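Local coordinates for peptidase M14 domain-containing protein (Shewanella amazonensis, PDB 2QVP) that probably acts as a zinc-dependent hydrolase of the M14 metallopeptidase family, perhaps a metallocarboxypeptidase, though its natural substrate is not established, at residues Ser14-Cys19 with Pro251-Ile256; Arg26-Leu31 with Pro52-Gln57; Lys43-Ala48 with Arg148-His153; Leu68-Gly73 with Ala261-Phe266. One frame throughout, in Å; residues are numbered along the deposited sequence. Where two conformers were deposited one is given.

Contact 1. Residues Ser14-Cys19 with Pro251-Ile256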
loop_
_atom_site.group_PDB
_atom_site.type_symbol
_atom_site.label_atom_id
_atom_site.label_comp_id
_atom_site.label_asym_id
_atom_site.label_seq_id
_atom_site.Cartn_x
_atom_site.Cartn_y
_atom_site.Cartn_z
ATOM N N SER A 14 -11.882 -13.698 7.903
ATOM C CA SER A 14 -11.756 -12.543 8.770
ATOM C C SER A 14 -12.989 -12.490 9.631
ATOM O O SER A 14 -14.092 -12.605 9.099
ATOM C CB SER A 14 -11.725 -11.230 7.989
ATOM O OG SER A 14 -11.798 -10.102 8.873
ATOM N N GLU A 15 -12.802 -12.310 10.938
ATOM C CA GLU A 15 -13.896 -12.096 11.889
ATOM C C GLU A 15 -14.209 -10.613 11.987
ATOM O O GLU A 15 -15.340 -10.268 12.234
ATOM C CB GLU A 15 -13.547 -12.617 13.280
ATOM C CG GLU A 15 -13.150 -14.096 13.355
ATOM C CD GLU A 15 -14.235 -15.048 12.881
ATOM O OE1 GLU A 15 -15.431 -14.665 12.883
ATOM O OE2 GLU A 15 -13.871 -16.195 12.525
ATOM N N ILE A 16 -13.201 -9.748 11.824
ATOM C CA ILE A 16 -13.381 -8.279 11.757
ATOM C C ILE A 16 -14.386 -7.965 10.636
ATOM O O ILE A 16 -15.326 -7.170 10.826
ATOM C CB ILE A 16 -12.050 -7.546 11.507
ATOM C CG1 ILE A 16 -11.131 -7.627 12.726
ATOM C CG2 ILE A 16 -12.257 -6.067 11.155
ATOM C CD1 ILE A 16 -9.708 -7.086 12.425
ATOM N N PHE A 17 -14.236 -8.640 9.494
ATOM C CA PHE A 17 -15.157 -8.431 8.366
ATOM C C PHE A 17 -16.175 -9.543 8.117
ATOM O O PHE A 17 -17.012 -9.372 7.250
ATOM C CB PHE A 17 -14.340 -8.118 7.120
ATOM C CG PHE A 17 -13.559 -6.840 7.253
ATOM C CD1 PHE A 17 -14.204 -5.601 7.195
ATOM C CD2 PHE A 17 -12.193 -6.865 7.475
ATOM C CE1 PHE A 17 -13.478 -4.420 7.333
ATOM C CE2 PHE A 17 -11.488 -5.701 7.602
ATOM C CZ PHE A 17 -12.120 -4.477 7.523
ATOM N N GLU A 18 -16.104 -10.646 8.869
ATOM C CA GLU A 18 -17.066 -11.763 8.789
ATOM C C GLU A 18 -17.207 -12.282 7.363
ATOM O O GLU A 18 -18.300 -12.405 6.844
ATOM C CB GLU A 18 -18.412 -11.344 9.413
ATOM C CG GLU A 18 -18.232 -10.884 10.871
ATOM C CD GLU A 18 -19.520 -10.530 11.602
ATOM O OE1 GLU A 18 -20.452 -9.981 10.976
ATOM O OE2 GLU A 18 -19.566 -10.765 12.829
ATOM N N CYS A 19 -16.071 -12.576 6.733
ATOM C CA CYS A 19 -16.063 -13.029 5.350
ATOM C C CYS A 19 -14.722 -13.617 4.999
ATOM O O CYS A 19 -13.794 -13.573 5.784
ATOM C CB CYS A 19 -16.387 -11.848 4.402
ATOM S SG CYS A 19 -15.126 -10.543 4.340
ATOM N N PRO A 251 -2.284 -14.850 11.910
ATOM C CA PRO A 251 -3.730 -14.748 11.678
ATOM C C PRO A 251 -4.100 -13.471 10.921
ATOM O O PRO A 251 -3.541 -12.400 11.207
ATOM C CB PRO A 251 -4.316 -14.696 13.082
ATOM C CG PRO A 251 -3.192 -15.181 13.998
ATOM C CD PRO A 251 -1.958 -14.759 13.349
ATOM N N LEU A 252 -5.034 -13.609 9.979
ATOM C CA LEU A 252 -5.459 -12.515 9.113
ATOM C C LEU A 252 -5.846 -11.254 9.878
ATOM O O LEU A 252 -5.341 -10.175 9.567
ATOM C CB LEU A 252 -6.621 -12.947 8.203
ATOM C CG LEU A 252 -7.103 -11.919 7.147
ATOM C CD1 LEU A 252 -6.086 -11.733 6.068
ATOM C CD2 LEU A 252 -8.440 -12.368 6.553
ATOM N N ASP A 253 -6.719 -11.373 10.872
ATOM C CA ASP A 253 -7.169 -10.179 11.618
ATOM C C ASP A 253 -6.010 -9.427 12.301
ATOM O O ASP A 253 -6.000 -8.200 12.285
ATOM C CB ASP A 253 -8.337 -10.525 12.552
ATOM C CG ASP A 253 -9.650 -10.853 11.774
ATOM O OD1 ASP A 253 -9.855 -10.393 10.620
ATOM O OD2 ASP A 253 -10.507 -11.573 12.328
ATOM N N GLN A 254 -4.997 -10.143 12.816
ATOM C CA GLN A 254 -3.808 -9.481 13.367
ATOM C C GLN A 254 -3.052 -8.705 12.272
ATOM O O GLN A 254 -2.664 -7.535 12.460
ATOM C CB GLN A 254 -2.910 -10.484 14.095
ATOM C CG GLN A 254 -3.546 -10.959 15.412
ATOM C CD GLN A 254 -3.658 -9.831 16.439
ATOM O OE1 GLN A 254 -2.644 -9.293 16.891
ATOM N NE2 GLN A 254 -4.893 -9.464 16.804
ATOM N N ARG A 255 -2.896 -9.337 11.116
ATOM C CA ARG A 255 -2.299 -8.646 9.965
ATOM C C ARG A 255 -3.131 -7.441 9.517
ATOM O O ARG A 255 -2.563 -6.417 9.137
ATOM C CB ARG A 255 -2.129 -9.597 8.795
ATOM C CG ARG A 255 -1.060 -10.683 8.979
ATOM C CD ARG A 255 -1.115 -11.526 7.735
ATOM N NE ARG A 255 -2.044 -12.599 7.806
ATOM C CZ ARG A 255 -2.614 -13.201 6.768
ATOM N NH1 ARG A 255 -2.461 -12.805 5.494
ATOM N NH2 ARG A 255 -3.428 -14.189 7.049
ATOM N N ILE A 256 -4.465 -7.572 9.554
ATOM C CA ILE A 256 -5.365 -6.454 9.227
ATOM C C ILE A 256 -5.124 -5.283 10.204
ATOM O O ILE A 256 -4.963 -4.126 9.773
ATOM C CB ILE A 256 -6.861 -6.879 9.180
ATOM C CG1 ILE A 256 -7.129 -7.748 7.944
ATOM C CG2 ILE A 256 -7.787 -5.650 9.164
ATOM C CD1 ILE A 256 -8.512 -8.394 7.910
#
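The tight turn between the short strands 13-14 and 19-20 combines an ST motif at S14 with a G1 beta bulge, with E18 and C19 together opposite S14, and a carboxylate from the start of helix 252-270 grips it. That carboxylate belongs to D253, whose CG stands anti to its own carbonyl carbon (chi1 -70°) and so reaches into the turn. D253 OD1 receives the S14 hydroxyl on its syn lone pair, with OG 2.6 Å away. S14 OG, held anti to its backbone N, accepts in turn from the backbone N of F17 at 2.9 Å, so the hydroxyl works both as donor and as acceptor. D253 OD2 takes two amides: E15 N at 2.8 Å along the syn lone pair, and I16 N at 3.3 Å from above the carboxylate plane, 47° out of it. Three bonds thus fix the rotation of the carboxylate; an alanine here would remove both oxygens and would probably leave the turn loosely held against the helix. I16 slides alongside D253 in the opposite direction, its CG1 3.7 Å from D253 CG, and its CD1 ends 4.0 Å from I256 CG2. I256 CD1 meets the edge of the F17 ring, 4.0 Å from CD2, while L252 CD2 backs onto S14 CB. Beyond this core, F17 packs on W83 and L86 of helix 80-91 and on L30 of helix 24-38, I256 also touches W83, and R255 forms a salt bridge to E170 on strand 165-171.

Contact 2. Residues Arg26-Leu31 with Pro52-Gln57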
loop_
_atom_site.group_PDB
_atom_site.type_symbol
_atom_site.label_atom_id
_atom_site.label_comp_id
_atom_site.label_asym_id
_atom_site.label_seq_id
_atom_site.Cartn_x
_atom_site.Cartn_y
_atom_site.Cartn_z
ATOM N N ARG A 26 -17.876 -8.096 -1.147
ATOM C CA ARG A 26 -17.952 -7.553 0.201
ATOM C C ARG A 26 -16.949 -6.415 0.379
ATOM O O ARG A 26 -17.275 -5.413 1.023
ATOM C CB ARG A 26 -17.713 -8.636 1.280
ATOM C CG ARG A 26 -17.679 -8.099 2.751
ATOM C CD ARG A 26 -18.993 -7.454 3.188
ATOM N NE ARG A 26 -20.057 -8.460 3.248
ATOM C CZ ARG A 26 -20.206 -9.360 4.223
ATOM N NH1 ARG A 26 -19.392 -9.397 5.277
ATOM N NH2 ARG A 26 -21.205 -10.234 4.155
ATOM N N PHE A 27 -15.725 -6.608 -0.126
ATOM C CA PHE A 27 -14.692 -5.588 -0.094
ATOM C C PHE A 27 -15.154 -4.255 -0.716
ATOM O O PHE A 27 -15.101 -3.199 -0.070
ATOM C CB PHE A 27 -13.397 -6.063 -0.786
ATOM C CG PHE A 27 -12.328 -5.032 -0.742
ATOM C CD1 PHE A 27 -11.660 -4.790 0.454
ATOM C CD2 PHE A 27 -12.056 -4.237 -1.849
ATOM C CE1 PHE A 27 -10.731 -3.798 0.529
ATOM C CE2 PHE A 27 -11.129 -3.231 -1.780
ATOM C CZ PHE A 27 -10.466 -3.007 -0.585
ATOM N N TYR A 28 -15.606 -4.303 -1.975
ATOM C CA TYR A 28 -16.076 -3.103 -2.657
ATOM C C TYR A 28 -17.317 -2.528 -2.002
ATOM O O TYR A 28 -17.442 -1.332 -1.950
ATOM C CB TYR A 28 -16.340 -3.351 -4.137
ATOM C CG TYR A 28 -15.116 -3.497 -5.016
ATOM C CD1 TYR A 28 -14.170 -2.479 -5.095
ATOM C CD2 TYR A 28 -14.983 -4.583 -5.884
ATOM C CE1 TYR A 28 -13.097 -2.565 -5.972
ATOM C CE2 TYR A 28 -13.913 -4.684 -6.754
ATOM C CZ TYR A 28 -12.974 -3.674 -6.792
ATOM O OH TYR A 28 -11.917 -3.753 -7.658
ATOM N N SER A 29 -18.210 -3.363 -1.479
ATOM C CA SER A 29 -19.375 -2.849 -0.731
ATOM C C SER A 29 -18.988 -2.007 0.486
ATOM O O SER A 29 -19.483 -0.875 0.665
ATOM C CB SER A 29 -20.235 -4.001 -0.263
ATOM O OG SER A 29 -20.854 -4.574 -1.392
ATOM N N LEU A 30 -18.063 -2.539 1.290
ATOM C CA LEU A 30 -17.624 -1.847 2.493
ATOM C C LEU A 30 -16.752 -0.625 2.177
ATOM O O LEU A 30 -16.798 0.360 2.909
ATOM C CB LEU A 30 -16.923 -2.802 3.465
ATOM C CG LEU A 30 -17.778 -3.977 3.942
ATOM C CD1 LEU A 30 -16.928 -4.964 4.772
ATOM C CD2 LEU A 30 -19.045 -3.547 4.684
ATOM N N LEU A 31 -16.000 -0.694 1.094
ATOM C CA LEU A 31 -15.179 0.399 0.646
ATOM C C LEU A 31 -16.087 1.549 0.206
ATOM O O LEU A 31 -15.755 2.691 0.471
ATOM C CB LEU A 31 -14.277 -0.038 -0.503
ATOM C CG LEU A 31 -13.286 1.016 -1.052
ATOM C CD1 LEU A 31 -12.254 1.456 0.026
ATOM C CD2 LEU A 31 -12.589 0.486 -2.227
ATOM N N PRO A 52 -13.126 -2.457 -10.813
ATOM C CA PRO A 52 -12.490 -1.158 -10.936
ATOM C C PRO A 52 -11.228 -1.006 -10.113
ATOM O O PRO A 52 -11.158 -1.546 -9.008
ATOM C CB PRO A 52 -13.571 -0.205 -10.390
ATOM C CG PRO A 52 -14.327 -1.067 -9.371
ATOM C CD PRO A 52 -14.344 -2.415 -9.960
ATOM N N LEU A 53 -10.235 -0.324 -10.687
ATOM C CA LEU A 53 -9.050 0.115 -9.959
ATOM C C LEU A 53 -9.306 1.565 -9.550
ATOM O O LEU A 53 -9.220 2.481 -10.381
ATOM C CB LEU A 53 -7.752 0.051 -10.778
ATOM C CG LEU A 53 -7.018 -1.262 -10.967
ATOM C CD1 LEU A 53 -7.845 -2.206 -11.851
ATOM C CD2 LEU A 53 -5.580 -0.979 -11.567
ATOM N N TYR A 54 -9.589 1.763 -8.261
ATOM C CA TYR A 54 -9.892 3.079 -7.710
ATOM C C TYR A 54 -8.734 3.892 -7.168
ATOM O O TYR A 54 -7.769 3.361 -6.625
ATOM C CB TYR A 54 -10.854 2.951 -6.499
ATOM C CG TYR A 54 -12.262 2.544 -6.819
ATOM C CD1 TYR A 54 -13.113 3.406 -7.524
ATOM C CD2 TYR A 54 -12.784 1.317 -6.372
ATOM C CE1 TYR A 54 -14.429 3.046 -7.808
ATOM C CE2 TYR A 54 -14.101 0.958 -6.635
ATOM C CZ TYR A 54 -14.907 1.818 -7.375
ATOM O OH TYR A 54 -16.202 1.475 -7.658
ATOM N N LEU A 55 -8.877 5.201 -7.293
ATOM C CA LEU A 55 -8.058 6.158 -6.584
ATOM C C LEU A 55 -9.065 6.935 -5.741
ATOM O O LEU A 55 -9.932 7.605 -6.285
ATOM C CB LEU A 55 -7.319 7.110 -7.513
ATOM C CG LEU A 55 -6.465 8.127 -6.726
ATOM C CD1 LEU A 55 -5.266 7.401 -6.035
ATOM C CD2 LEU A 55 -6.045 9.231 -7.652
ATOM N N LEU A 56 -8.968 6.838 -4.420
ATOM C CA LEU A 56 -9.872 7.544 -3.536
ATOM C C LEU A 56 -9.087 8.730 -3.016
ATOM O O LEU A 56 -7.942 8.554 -2.602
ATOM C CB LEU A 56 -10.320 6.654 -2.374
ATOM C CG LEU A 56 -11.072 5.353 -2.654
ATOM C CD1 LEU A 56 -11.544 4.740 -1.361
ATOM C CD2 LEU A 56 -12.244 5.552 -3.589
ATOM N N GLN A 57 -9.673 9.923 -3.026
ATOM C CA GLN A 57 -8.986 11.117 -2.535
ATOM C C GLN A 57 -9.854 11.826 -1.517
ATOM O O GLN A 57 -11.073 11.933 -1.702
ATOM C CB GLN A 57 -8.641 12.055 -3.701
ATOM C CG GLN A 57 -7.644 11.424 -4.653
ATOM C CD GLN A 57 -7.072 12.374 -5.663
ATOM O OE1 GLN A 57 -7.798 12.893 -6.527
ATOM N NE2 GLN A 57 -5.737 12.575 -5.605
#
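Helix segment 26-31 runs nearly along strand segment 52-57, their N-to-C directions 29° apart and their axes 12.0 Å at closest approach, so the gap is bridged by side chains. Y28 spans it at one end. Its ring leaves with CG anti to the carbonyl carbon and meets P52 tip to tip: OH donates to P52 O at 2.7 Å, in the carbonyl plane on a lone pair, with a C=O...donor angle of 142°. The proline ring adds an off-centre CH-pi contact, P52 CG lying 4.3 Å from the centroid of the Y28 ring. Y54 crosses obliquely beside it, the two ring planes 76° apart, with Y28 CE1 near the plane of the Y54 ring at its edge, 3.7 Å from Y54 CE2. P52 CB lies over the rim of one face of Y54, so the proline touches both tyrosines. A phenylalanine in place of Y28 would lose the hydroxyl and would probably leave the P52 carbonyl without this tether to the helix. At the other end, L31 and L56 meet tip to tip, CD1 to CD1 at 3.6 Å. Helix 24-38 thereby lies on the same side of the sheet as helix 80-91, whose L89 touches L31; on the opposite side L55 packs on L156 and L157 of helix 154-160. Within the sheet, L53 pairs through its backbone with L45 and G46 of edge strand 41-48.

Contact 3. Residues Lys43-Ala48 with Arg148-His153; sequences KILGQA and RILLEH
L45 CB, pointing from the strand toward the helix, comes 3.6 Å from I149 CG2. CG stands anti to the carbonyl carbon of L45 and parts the two methyls between different partners. CD1 goes to L150 CD1, 3.8 Å away, the two leucines crossing at about a right angle. CD2 sits almost centrally over one face of the H153 imidazole, 3.8 Å from the ring centroid and 10° off the normal, a clear CH-pi contact. That ring is held by the helix it follows: H153 ND1 donates to I149 O at 2.9 Å, and the oxygen lies in the ring plane, although the donor approaches from above the carbonyl plane. The bond fixes the face that L45 covers and also brings H153 CE1 to 3.2 Å from L45 O. In the alpha/beta fold this is where helix 145-152 packs against 41-48, the outermost strand at one border of the sheet, in a nearly antiparallel sense (155°); H153 then takes the N-cap position of the following helix 154-160. I149 lies close along the strand backbone, with CG2 3.5 Å from L45 C and CD1 3.6 Å from Q47 O. G46 passes beneath it in a fully extended conformation, and the lack of a side chain matters, since a beta carbon there would lie 2.5 Å from I149 CD1. L105 of strand 101-105 touches both L45 and L150.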
loop_
_atom_site.group_PDB
_atom_site.type_symbol
_atom_site.label_atom_id
_atom_site.label_comp_id
_atom_site.label_asym_id
_atom_site.label_seq_id
_atom_site.Cartn_x
_atom_site.Cartn_y
_atom_site.Cartn_z
ATOM N N LYS A 43 -12.294 7.892 -8.158
ATOM C CA LYS A 43 -11.933 7.987 -9.573
ATOM C C LYS A 43 -11.524 6.603 -10.014
ATOM O O LYS A 43 -10.651 6.002 -9.401
ATOM C CB LYS A 43 -10.822 9.040 -9.776
ATOM C CG LYS A 43 -10.217 9.119 -11.163
ATOM C CD LYS A 43 -9.387 10.418 -11.376
ATOM C CE LYS A 43 -8.582 10.824 -10.140
ATOM N N ILE A 44 -12.208 6.061 -11.016
ATOM C CA ILE A 44 -11.864 4.754 -11.560
ATOM C C ILE A 44 -10.730 4.983 -12.573
ATOM O O ILE A 44 -10.926 5.547 -13.654
ATOM C CB ILE A 44 -13.033 4.048 -12.217
ATOM C CG1 ILE A 44 -14.163 3.822 -11.208
ATOM C CG2 ILE A 44 -12.566 2.703 -12.791
ATOM C CD1 ILE A 44 -15.435 3.251 -11.795
ATOM N N LEU A 45 -9.526 4.571 -12.196
ATOM C CA LEU A 45 -8.360 4.706 -13.089
ATOM C C LEU A 45 -8.474 3.764 -14.285
ATOM O O LEU A 45 -8.090 4.131 -15.404
ATOM C CB LEU A 45 -7.037 4.514 -12.321
ATOM C CG LEU A 45 -6.818 5.459 -11.127
ATOM C CD1 LEU A 45 -5.419 5.209 -10.491
ATOM C CD2 LEU A 45 -6.971 6.940 -11.482
ATOM N N GLY A 46 -9.076 2.601 -14.068
ATOM C CA GLY A 46 -9.297 1.622 -15.122
ATOM C C GLY A 46 -9.940 0.392 -14.525
ATOM O O GLY A 46 -10.226 0.370 -13.324
ATOM N N GLN A 47 -10.184 -0.608 -15.373
ATOM C CA GLN A 47 -10.790 -1.878 -14.989
ATOM C C GLN A 47 -9.766 -2.989 -15.196
ATOM O O GLN A 47 -8.949 -2.922 -16.109
ATOM C CB GLN A 47 -12.044 -2.180 -15.838
ATOM C CG GLN A 47 -13.213 -1.142 -15.762
ATOM C CD GLN A 47 -14.126 -1.259 -14.515
ATOM O OE1 GLN A 47 -14.420 -2.351 -14.035
ATOM N NE2 GLN A 47 -14.612 -0.119 -14.032
ATOM N N ALA A 48 -9.794 -3.974 -14.308
ATOM C CA ALA A 48 -8.993 -5.183 -14.410
ATOM C C ALA A 48 -9.998 -6.309 -14.164
ATOM O O ALA A 48 -10.577 -6.396 -13.064
ATOM C CB ALA A 48 -7.885 -5.196 -13.406
ATOM N N ARG A 148 0.175 -0.426 -16.272
ATOM C CA ARG A 148 -0.023 0.495 -17.387
ATOM C C ARG A 148 -1.144 1.496 -17.065
ATOM O O ARG A 148 -1.021 2.689 -17.391
ATOM C CB ARG A 148 -0.247 -0.269 -18.696
ATOM C CG ARG A 148 1.017 -1.006 -19.155
ATOM C CD ARG A 148 0.819 -1.852 -20.408
ATOM N NE ARG A 148 2.067 -2.550 -20.748
ATOM C CZ ARG A 148 3.041 -2.092 -21.544
ATOM N NH1 ARG A 148 2.962 -0.923 -22.180
ATOM N NH2 ARG A 148 4.119 -2.831 -21.722
ATOM N N ILE A 149 -2.212 1.035 -16.401
ATOM C CA ILE A 149 -3.319 1.924 -15.957
ATOM C C ILE A 149 -2.803 3.001 -14.996
ATOM O O ILE A 149 -3.106 4.189 -15.179
ATOM C CB ILE A 149 -4.491 1.147 -15.299
ATOM C CG1 ILE A 149 -5.314 0.449 -16.377
ATOM C CG2 ILE A 149 -5.389 2.091 -14.386
ATOM C CD1 ILE A 149 -6.294 -0.530 -15.832
ATOM N N LEU A 150 -2.022 2.596 -13.994
ATOM C CA LEU A 150 -1.453 3.554 -13.034
ATOM C C LEU A 150 -0.452 4.508 -13.692
ATOM O O LEU A 150 -0.435 5.698 -13.350
ATOM C CB LEU A 150 -0.842 2.849 -11.812
ATOM C CG LEU A 150 -1.786 2.596 -10.619
ATOM C CD1 LEU A 150 -3.211 2.201 -11.018
ATOM C CD2 LEU A 150 -1.148 1.573 -9.680
ATOM N N LEU A 151 0.362 4.004 -14.637
ATOM C CA LEU A 151 1.335 4.863 -15.340
ATOM C C LEU A 151 0.641 5.894 -16.222
ATOM O O LEU A 151 1.137 6.998 -16.383
ATOM C CB LEU A 151 2.359 4.096 -16.182
ATOM C CG LEU A 151 3.756 3.608 -15.708
ATOM C CD1 LEU A 151 4.316 4.417 -14.549
ATOM C CD2 LEU A 151 3.850 2.112 -15.437
ATOM N N GLU A 152 -0.498 5.533 -16.797
ATOM C CA GLU A 152 -1.298 6.499 -17.525
ATOM C C GLU A 152 -1.760 7.665 -16.628
ATOM O O GLU A 152 -2.067 8.703 -17.167
ATOM C CB GLU A 152 -2.487 5.829 -18.208
ATOM C CG GLU A 152 -2.073 5.017 -19.415
ATOM C CD GLU A 152 -3.155 4.054 -19.921
ATOM O OE1 GLU A 152 -4.256 3.970 -19.313
ATOM O OE2 GLU A 152 -2.881 3.370 -20.937
ATOM N N HIS A 153 -1.819 7.494 -15.295
ATOM C CA HIS A 153 -2.168 8.602 -14.371
ATOM C C HIS A 153 -0.974 8.914 -13.496
ATOM O O HIS A 153 -1.135 9.268 -12.341
ATOM C CB HIS A 153 -3.422 8.272 -13.517
ATOM C CG HIS A 153 -4.612 7.845 -14.325
ATOM N ND1 HIS A 153 -4.760 6.557 -14.792
ATOM C CD2 HIS A 153 -5.723 8.514 -14.724
ATOM C CE1 HIS A 153 -5.894 6.457 -15.459
ATOM N NE2 HIS A 153 -6.499 7.627 -15.431
#

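Contact 4. Residues Leu68-Gly73 with Ala261-Phe266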
loop_
_atom_site.group_PDB
_atom_site.type_symbol
_atom_site.label_atom_id
_atom_site.label_comp_id
_atom_site.label_asym_id
_atom_site.label_seq_id
_atom_site.Cartn_x
_atom_site.Cartn_y
_atom_site.Cartn_z
ATOM N N LEU A 68 -0.150 12.723 0.880
ATOM C CA LEU A 68 0.209 11.367 1.223
ATOM C C LEU A 68 -0.618 10.366 0.389
ATOM O O LEU A 68 -1.783 10.583 0.174
ATOM C CB LEU A 68 -0.016 11.129 2.712
ATOM C CG LEU A 68 1.134 11.250 3.707
ATOM C CD1 LEU A 68 2.192 12.281 3.330
ATOM C CD2 LEU A 68 0.532 11.437 5.111
ATOM N N LEU A 69 0.034 9.307 -0.099
ATOM C CA LEU A 69 -0.642 8.234 -0.842
ATOM C C LEU A 69 -0.427 6.912 -0.113
ATOM O O LEU A 69 0.706 6.600 0.310
ATOM C CB LEU A 69 -0.134 8.133 -2.275
ATOM C CG LEU A 69 -0.729 7.031 -3.186
ATOM C CD1 LEU A 69 -2.227 7.166 -3.337
ATOM C CD2 LEU A 69 -0.053 7.036 -4.543
ATOM N N ILE A 70 -1.508 6.144 0.028
ATOM C CA ILE A 70 -1.455 4.835 0.580
ATOM C C ILE A 70 -1.922 3.860 -0.487
ATOM O O ILE A 70 -3.013 4.039 -1.014
ATOM C CB ILE A 70 -2.341 4.670 1.824
ATOM C CG1 ILE A 70 -1.977 5.708 2.919
ATOM C CG2 ILE A 70 -2.209 3.239 2.314
ATOM C CD1 ILE A 70 -2.747 5.562 4.209
ATOM N N SER A 71 -1.123 2.831 -0.803
ATOM C CA SER A 71 -1.560 1.826 -1.792
ATOM C C SER A 71 -1.575 0.403 -1.208
ATOM O O SER A 71 -0.840 0.090 -0.265
ATOM C CB SER A 71 -0.736 1.883 -3.083
ATOM O OG SER A 71 0.648 1.752 -2.819
ATOM N N ALA A 72 -2.439 -0.441 -1.751
ATOM C CA ALA A 72 -2.533 -1.819 -1.292
ATOM C C ALA A 72 -2.986 -2.737 -2.412
ATOM O O ALA A 72 -3.460 -2.278 -3.447
ATOM C CB ALA A 72 -3.484 -1.931 -0.086
ATOM N N GLY A 73 -2.744 -4.029 -2.208
ATOM C CA GLY A 73 -3.223 -5.084 -3.097
ATOM C C GLY A 73 -2.602 -5.243 -4.463
ATOM O O GLY A 73 -3.307 -5.564 -5.400
ATOM N N ALA A 261 -2.547 0.015 11.594
ATOM C CA ALA A 261 -1.651 0.638 12.593
ATOM C C ALA A 261 -0.502 1.373 11.907
ATOM O O ALA A 261 -0.178 2.507 12.272
ATOM C CB ALA A 261 -1.109 -0.418 13.523
ATOM N N ALA A 262 0.110 0.709 10.926
ATOM C CA ALA A 262 1.176 1.304 10.110
ATOM C C ALA A 262 0.655 2.520 9.318
ATOM O O ALA A 262 1.360 3.516 9.218
ATOM C CB ALA A 262 1.773 0.277 9.166
HETATM N N MSE A 263 -0.577 2.439 8.774
HETATM C CA MSE A 263 -1.192 3.566 8.037
HETATM C C MSE A 263 -1.420 4.755 8.954
HETATM O O MSE A 263 -1.120 5.902 8.580
HETATM C CB MSE A 263 -2.497 3.158 7.349
HETATM C CG MSE A 263 -2.300 2.132 6.264
HETATM SE SE MSE A 263 -3.908 1.293 5.649
HETATM C CE MSE A 263 -3.169 -0.337 4.922
ATOM N N ASN A 264 -1.911 4.480 10.158
ATOM C CA ASN A 264 -2.060 5.510 11.205
ATOM C C ASN A 264 -0.744 6.190 11.554
ATOM O O ASN A 264 -0.700 7.406 11.629
ATOM C CB ASN A 264 -2.631 4.932 12.506
ATOM C CG ASN A 264 -4.112 4.587 12.410
ATOM O OD1 ASN A 264 -4.885 5.249 11.707
ATOM N ND2 ASN A 264 -4.518 3.553 13.151
ATOM N N THR A 265 0.310 5.400 11.768
ATOM C CA THR A 265 1.646 5.919 12.102
ATOM C C THR A 265 2.225 6.728 10.959
ATOM O O THR A 265 2.802 7.780 11.195
ATOM C CB THR A 265 2.617 4.780 12.454
ATOM O OG1 THR A 265 2.034 3.973 13.482
ATOM C CG2 THR A 265 3.945 5.314 12.947
ATOM N N PHE A 266 2.053 6.221 9.735
ATOM C CA PHE A 266 2.505 6.887 8.521
ATOM C C PHE A 266 1.886 8.290 8.400
ATOM O O PHE A 266 2.628 9.272 8.235
ATOM C CB PHE A 266 2.191 5.985 7.309
ATOM C CG PHE A 266 2.446 6.618 5.978
ATOM C CD1 PHE A 266 3.736 6.731 5.473
ATOM C CD2 PHE A 266 1.378 7.058 5.204
ATOM C CE1 PHE A 266 3.937 7.297 4.203
ATOM C CE2 PHE A 266 1.559 7.613 3.955
ATOM C CZ PHE A 266 2.827 7.741 3.451
#
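F266 drives its ring end-on toward the strand, while M263, about one helical turn earlier, lays its side chain against I70. The setting is the middle of the alpha/beta fold, where the C-terminal helix 252-270 covers the inner strand 67-72 of the mixed sheet; the two segments run antiparallel at 166°, with axes 10.5 Å apart. F266 CG stands anti to its backbone N (chi1 173°), which sends the ring straight down to the sheet. It meets L68 tip to tip: CE2 is 3.7 Å from L68 CG and CZ 3.9 Å from that same carbon. The same corner of the ring also reaches the backbone, with F266 CE2 3.9 Å from L69 O. I70 slides past F266 in the opposite direction, its CG1 4.1 Å from CE2, so leucine and isoleucine, two residues apart on one side of the strand, both bear on the same ring carbon. I70 crosses M263 obliquely; its CD1 rests 4.0 Å from M263 CB, and its CG2 comes near CG. Past CG the selenomethionine is extended, and its side chain packs on L166 and C168 of strand 165-171. F88 of helix 80-91 adds a further neighbour to M263, and L85 one to I70. L69 and S71 point to the other side of the sheet, where S71 OG bonds to T167 OG1. Within the helix, T265 OG1 donates to A261 O at 2.9 Å from above the carbonyl plane, and that oxygen also accepts from T265 N.

From the N terminus, contact 1 opens first, at the turn after strand 13-14, and its loop closes at helix 252-270, enclosing contacts 2 and 3 completely. Contact 2 opens on helix 24-38 and closes soon after on strand 51-57, but contact 3 has already opened on strand 41-48, so the two cross; their strands are hydrogen-bonded neighbours through L53. Contact 4 opens once contact 2 has closed and ends beyond both H153 and I256, crossing contacts 3 and 1. Helix 252-270 serves contacts 1 and 4, F17 touches R26 and L30 of contact 2, and the sheet joins contacts 2, 3 and 4 from border to interior.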